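Local atomic coordinates of mandelate racemase / muconate lactonizing enzyme, C-terminal domain protein (Labrenzia alexandrii, PDB entry 4E5T), a protein that probably catalyses a magnesium-assisted racemisation or related enolase-superfamily reaction on a carboxylate substrate. Residues Ile7-Val12 / Leu50-Ala55. Sequence-based numbering, arbitrary orientation.
Sequences IETFVV and LVAKMA
Strand 7-12 and helix 50-55 run nearly antiparallel, 166° between their directions and their axes 8.7 Å apart where they come nearest, and they meet through van der Waals contact with no hydrogen bond between them. On the helix, the two methyls of Ala52 and Ala55, one turn apart, face the strand; Ile7, Thr9 and Val11 answer from alternate positions along it. Apolar contact is centred on the Ala52 methyl: Val11 CG2 lies 3.9 Å from Ala52 CB. Ala55 CB receives Thr9 CG2 at 4.0 Å, while the extended Ile7 chain, with both side-chain torsions anti, brings CD1 alongside Ala55 O, 4.0 Å away. The polar branch of Thr9 also belongs to this interface: chi1 of 52° tucks OG1 into the crowded position flanked by the main-chain N and C, against Ala52 CB at 3.7 Å, and the hydroxyl makes a weak hydrogen bond to Glu56 OE2, further along helix 48-63. Behind the strand, Phe10 packs on helix 379-383, whereas Leu50 of the helix meets Leu50 of a second subunit. Small alanines thus let the first helix of the enolase-type N-terminal domain lie close on the strand that is outermost, within the chain, in its three-stranded antiparallel sheet.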
# COMPACT_ATOMS: atom_id res chain seq x y z
N ILE A 7 -43.74 16.48 21.73
CA ILE A 7 -42.85 15.49 22.28
C ILE A 7 -43.08 15.40 23.80
O ILE A 7 -43.35 16.41 24.46
CB ILE A 7 -41.36 15.80 21.95
CG1 ILE A 7 -40.44 14.72 22.52
CG2 ILE A 7 -40.97 17.19 22.44
CD1 ILE A 7 -38.97 14.90 22.18
N GLU A 8 -43.06 14.18 24.32
CA GLU A 8 -42.89 13.98 25.75
C GLU A 8 -41.64 13.11 25.90
O GLU A 8 -41.36 12.27 25.05
CB GLU A 8 -44.13 13.35 26.41
CG GLU A 8 -43.97 13.19 27.93
CD GLU A 8 -45.22 12.69 28.66
OE1 GLU A 8 -46.03 11.95 28.04
OE2 GLU A 8 -45.38 13.04 29.86
N THR A 9 -40.86 13.35 26.96
CA THR A 9 -39.73 12.50 27.27
C THR A 9 -39.99 11.80 28.59
O THR A 9 -40.74 12.29 29.43
CB THR A 9 -38.37 13.26 27.36
OG1 THR A 9 -38.49 14.38 28.26
CG2 THR A 9 -37.92 13.75 25.99
N PHE A 10 -39.36 10.65 28.74
CA PHE A 10 -39.49 9.84 29.94
C PHE A 10 -38.10 9.38 30.34
O PHE A 10 -37.36 8.82 29.52
CB PHE A 10 -40.36 8.61 29.67
CG PHE A 10 -41.69 8.92 29.03
CD1 PHE A 10 -41.77 9.29 27.69
CD2 PHE A 10 -42.86 8.80 29.77
CE1 PHE A 10 -42.98 9.57 27.11
CE2 PHE A 10 -44.08 9.07 29.19
CZ PHE A 10 -44.14 9.45 27.86
N VAL A 11 -37.74 9.63 31.58
CA VAL A 11 -36.54 9.07 32.14
C VAL A 11 -37.02 8.05 33.14
O VAL A 11 -37.69 8.40 34.10
CB VAL A 11 -35.72 10.16 32.81
CG1 VAL A 11 -34.40 9.59 33.36
CG2 VAL A 11 -35.47 11.32 31.82
N VAL A 12 -36.72 6.78 32.88
CA VAL A 12 -37.26 5.68 33.67
C VAL A 12 -36.15 4.89 34.35
O VAL A 12 -35.33 4.28 33.68
CB VAL A 12 -38.05 4.69 32.78
CG1 VAL A 12 -38.51 3.50 33.60
CG2 VAL A 12 -39.23 5.37 32.09
N LEU A 50 -30.63 15.80 31.60
CA LEU A 50 -30.15 16.69 30.56
C LEU A 50 -30.37 16.16 29.14
O LEU A 50 -30.83 16.90 28.27
CB LEU A 50 -28.68 17.01 30.79
CG LEU A 50 -28.48 18.01 31.91
CD1 LEU A 50 -27.01 18.17 32.26
CD2 LEU A 50 -29.06 19.33 31.46
N VAL A 51 -30.06 14.89 28.91
CA VAL A 51 -30.26 14.28 27.60
C VAL A 51 -31.71 14.46 27.17
O VAL A 51 -31.99 14.80 26.02
CB VAL A 51 -29.86 12.78 27.56
CG1 VAL A 51 -30.29 12.13 26.26
CG2 VAL A 51 -28.38 12.64 27.71
N ALA A 52 -32.62 14.26 28.12
CA ALA A 52 -34.05 14.48 27.91
C ALA A 52 -34.33 15.90 27.44
O ALA A 52 -35.02 16.10 26.45
CB ALA A 52 -34.87 14.16 29.18
N LYS A 53 -33.76 16.88 28.13
CA LYS A 53 -33.87 18.27 27.70
C LYS A 53 -33.23 18.50 26.33
O LYS A 53 -33.70 19.33 25.56
CB LYS A 53 -33.25 19.21 28.73
CG LYS A 53 -33.94 19.24 30.09
CD LYS A 53 -33.57 20.50 30.86
CE LYS A 53 -34.08 20.48 32.28
NZ LYS A 53 -33.51 21.61 33.05
N MET A 54 -32.17 17.76 26.02
CA MET A 54 -31.56 17.84 24.69
C MET A 54 -32.54 17.34 23.62
O MET A 54 -32.75 18.00 22.59
CB MET A 54 -30.24 17.04 24.64
CG MET A 54 -29.06 17.65 25.43
SD MET A 54 -27.68 16.49 25.63
CE MET A 54 -27.15 16.82 27.30
N ALA A 55 -33.13 16.18 23.88
CA ALA A 55 -34.13 15.63 22.97
C ALA A 55 -35.19 16.69 22.70
O ALA A 55 -35.56 16.94 21.55
CB ALA A 55 -34.75 14.37 23.55